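Local coordinates for dihydropyrimidinase (Brevibacillus agri, PDB 3SFW), which probably catalyses the zinc-dependent, reversible hydrolytic ring opening of dihydropyrimidines, at residues V387-L395 against I428-F436. Numbering follows the deposited sequence.
Sequences VGSDADIVL and ISVLSRGAF
An antiparallel strand pair in the small beta domain beside the amidohydrolase barrel brings Ile393-Leu395 against Ser429-Leu431, and the type I' turn Ser432-Ala435 bonds to Ala391 and Asp392, just before the first strand. Ile393 and Leu431 form a hydrogen-bonded pair, in which Leu431 N donates to Ile393 O at 2.8 Å. Beyond it Val394 faces Val430, their CG2 methyls loosely packed at 4.5 Å. Ile428 and Ser429 both face Leu395 in a classic beta bulge: Leu395 N donates to Ser429 O, while Leu395 O receives Ile428 N at 2.9 Å and Ser429 N only weakly. On the face of Ile393 and Leu395, Leu431 CD1 rests on Ile393 CB. At the turn, Ala391, the central residue of an inverse gamma turn, offers its O to Gly434 N at 3.0 Å. Asp392 has CG anti to its carbonyl carbon (chi1 -76°), which carries OD1 to Arg433 N at 2.7 Å, met on the anti side and 33° out of the carboxylate plane; OD2 forms a salt bridge with Lys382 and is bridged by a water to Ser432 OG. With an alanine here, Arg433 N would probably lose this acceptor, the water its carboxylate partner, and Lys382, which also pairs with Asp390, one of its carboxylates. Strand 393-403 continues the sheet toward strand 49-59, strand 435-439 flanks 422-432 on its other edge, and strand 2-6 packs against Leu431 and Phe436.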
loop_
_atom_site.group_PDB
_atom_site.type_symbol
_atom_site.label_atom_id
_atom_site.label_comp_id
_atom_site.label_asym_id
_atom_site.label_seq_id
_atom_site.Cartn_x
_atom_site.Cartn_y
_atom_site.Cartn_z
ATOM N N VAL A 387 -20.038 -28.543 25.549
ATOM C CA VAL A 387 -19.763 -29.739 26.309
ATOM C C VAL A 387 -18.274 -29.993 26.440
ATOM O O VAL A 387 -17.521 -29.962 25.445
ATOM C CB VAL A 387 -20.475 -30.972 25.687
ATOM C CG1 VAL A 387 -20.115 -32.242 26.449
ATOM C CG2 VAL A 387 -21.969 -30.745 25.782
ATOM N N GLY A 388 -17.861 -30.249 27.676
ATOM C CA GLY A 388 -16.470 -30.501 28.022
ATOM C C GLY A 388 -15.624 -29.278 28.420
ATOM O O GLY A 388 -14.534 -29.437 28.956
ATOM N N SER A 389 -16.147 -28.086 28.186
ATOM C CA SER A 389 -15.476 -26.838 28.570
ATOM C C SER A 389 -15.716 -26.547 30.056
ATOM O O SER A 389 -16.699 -27.003 30.638
ATOM C CB SER A 389 -15.971 -25.704 27.662
ATOM O OG SER A 389 -15.471 -25.986 26.322
ATOM N N ASP A 390 -14.763 -25.873 30.682
ATOM C CA ASP A 390 -15.000 -25.385 32.066
ATOM C C ASP A 390 -16.253 -24.510 32.026
ATOM O O ASP A 390 -16.465 -23.731 31.086
ATOM C CB ASP A 390 -13.814 -24.536 32.531
ATOM C CG ASP A 390 -12.619 -25.357 32.959
ATOM O OD1 ASP A 390 -12.649 -26.617 32.844
ATOM O OD2 ASP A 390 -11.586 -24.733 33.338
ATOM N N ALA A 391 -17.070 -24.606 33.076
ATOM C CA ALA A 391 -18.298 -23.877 33.142
ATOM C C ALA A 391 -17.962 -22.457 33.618
ATOM O O ALA A 391 -18.213 -22.109 34.769
ATOM C CB ALA A 391 -19.241 -24.587 34.146
ATOM N N ASP A 392 -17.413 -21.660 32.708
ATOM C CA ASP A 392 -16.989 -20.285 32.998
ATOM C C ASP A 392 -17.934 -19.424 32.165
ATOM O O ASP A 392 -17.828 -19.358 30.909
ATOM C CB ASP A 392 -15.544 -20.045 32.509
ATOM C CG ASP A 392 -14.478 -20.672 33.405
ATOM O OD1 ASP A 392 -14.775 -21.628 34.180
ATOM O OD2 ASP A 392 -13.307 -20.270 33.217
ATOM N N ILE A 393 -18.993 -18.950 32.810
ATOM C CA ILE A 393 -20.138 -18.438 32.110
ATOM C C ILE A 393 -20.597 -17.137 32.771
ATOM O O ILE A 393 -20.613 -17.022 33.998
ATOM C CB ILE A 393 -21.293 -19.487 32.162
ATOM C CG1 ILE A 393 -20.851 -20.738 31.409
ATOM C CG2 ILE A 393 -22.649 -18.879 31.543
ATOM C CD1 ILE A 393 -21.812 -21.916 31.571
ATOM N N VAL A 394 -21.013 -16.183 31.943
ATOM C CA VAL A 394 -21.552 -14.911 32.428
ATOM C C VAL A 394 -23.020 -14.824 32.063
ATOM O O VAL A 394 -23.393 -15.058 30.901
ATOM C CB VAL A 394 -20.793 -13.729 31.797
ATOM C CG1 VAL A 394 -21.415 -12.406 32.231
ATOM C CG2 VAL A 394 -19.322 -13.791 32.214
ATOM N N LEU A 395 -23.870 -14.477 33.045
ATOM C CA LEU A 395 -25.236 -14.135 32.751
ATOM C C LEU A 395 -25.297 -12.622 32.588
ATOM O O LEU A 395 -24.980 -11.885 33.535
ATOM C CB LEU A 395 -26.155 -14.572 33.914
ATOM C CG LEU A 395 -26.216 -16.073 34.235
ATOM C CD1 LEU A 395 -27.479 -16.396 35.051
ATOM C CD2 LEU A 395 -26.103 -16.922 33.068
ATOM N N ILE A 428 -24.715 -9.814 35.537
ATOM C CA ILE A 428 -25.575 -10.187 36.671
ATOM C C ILE A 428 -24.931 -11.262 37.529
ATOM O O ILE A 428 -24.805 -11.088 38.745
ATOM C CB ILE A 428 -26.956 -10.666 36.194
ATOM C CG1 ILE A 428 -27.594 -9.588 35.290
ATOM C CG2 ILE A 428 -27.855 -11.129 37.404
ATOM C CD1 ILE A 428 -27.742 -8.200 35.952
ATOM N N SER A 429 -24.562 -12.391 36.910
ATOM C CA SER A 429 -23.916 -13.483 37.634
ATOM C C SER A 429 -22.747 -14.038 36.828
ATOM O O SER A 429 -22.750 -13.945 35.605
ATOM C CB SER A 429 -24.929 -14.578 37.920
ATOM O OG SER A 429 -25.957 -14.016 38.728
ATOM N N VAL A 430 -21.759 -14.588 37.532
ATOM C CA VAL A 430 -20.519 -15.067 36.914
ATOM C C VAL A 430 -20.146 -16.383 37.566
ATOM O O VAL A 430 -19.972 -16.461 38.794
ATOM C CB VAL A 430 -19.386 -14.055 37.113
ATOM C CG1 VAL A 430 -18.059 -14.566 36.511
ATOM C CG2 VAL A 430 -19.774 -12.690 36.536
ATOM N N LEU A 431 -20.056 -17.440 36.757
ATOM C CA LEU A 431 -19.563 -18.737 37.235
ATOM C C LEU A 431 -18.142 -18.961 36.753
ATOM O O LEU A 431 -17.811 -18.625 35.579
ATOM C CB LEU A 431 -20.430 -19.854 36.673
ATOM C CG LEU A 431 -21.884 -19.784 37.188
ATOM C CD1 LEU A 431 -22.860 -19.843 36.012
ATOM C CD2 LEU A 431 -22.183 -20.944 38.179
ATOM N N SER A 432 -17.338 -19.567 37.620
ATOM C CA SER A 432 -15.959 -19.995 37.288
ATOM C C SER A 432 -15.828 -21.488 37.641
ATOM O O SER A 432 -16.022 -21.856 38.797
ATOM C CB SER A 432 -14.940 -19.148 38.055
ATOM O OG SER A 432 -13.633 -19.720 37.964
ATOM N N ARG A 433 -15.586 -22.348 36.650
ATOM C CA ARG A 433 -15.566 -23.804 36.893
ATOM C C ARG A 433 -16.805 -24.278 37.678
ATOM O O ARG A 433 -16.709 -25.062 38.613
ATOM C CB ARG A 433 -14.231 -24.231 37.539
ATOM C CG ARG A 433 -13.077 -24.357 36.494
ATOM C CD ARG A 433 -11.668 -24.719 37.065
ATOM N NE ARG A 433 -11.130 -23.663 37.919
ATOM C CZ ARG A 433 -11.363 -23.525 39.230
ATOM N NH1 ARG A 433 -11.836 -24.524 39.965
ATOM N NH2 ARG A 433 -10.942 -22.413 39.846
ATOM N N GLY A 434 -17.962 -23.763 37.281
ATOM C CA GLY A 434 -19.258 -24.231 37.779
ATOM C C GLY A 434 -19.638 -23.673 39.156
ATOM O O GLY A 434 -20.718 -23.965 39.658
ATOM N N ALA A 435 -18.748 -22.902 39.780
ATOM C CA ALA A 435 -19.096 -22.249 41.051
ATOM C C ALA A 435 -19.336 -20.773 40.832
ATOM O O ALA A 435 -18.557 -20.101 40.153
ATOM C CB ALA A 435 -17.970 -22.470 42.129
ATOM N N PHE A 436 -20.343 -20.225 41.508
ATOM C CA PHE A 436 -20.596 -18.786 41.393
ATOM C C PHE A 436 -19.462 -18.001 42.019
ATOM O O PHE A 436 -18.985 -18.368 43.123
ATOM C CB PHE A 436 -21.887 -18.411 42.094
ATOM C CG PHE A 436 -23.120 -18.734 41.303
ATOM C CD1 PHE A 436 -23.893 -19.838 41.643
ATOM C CD2 PHE A 436 -23.514 -17.909 40.246
ATOM C CE1 PHE A 436 -25.026 -20.152 40.885
ATOM C CE2 PHE A 436 -24.631 -18.185 39.510
ATOM C CZ PHE A 436 -25.412 -19.286 39.838
HETATM O O HOH W 1 -12.296 -19.248 35.659
#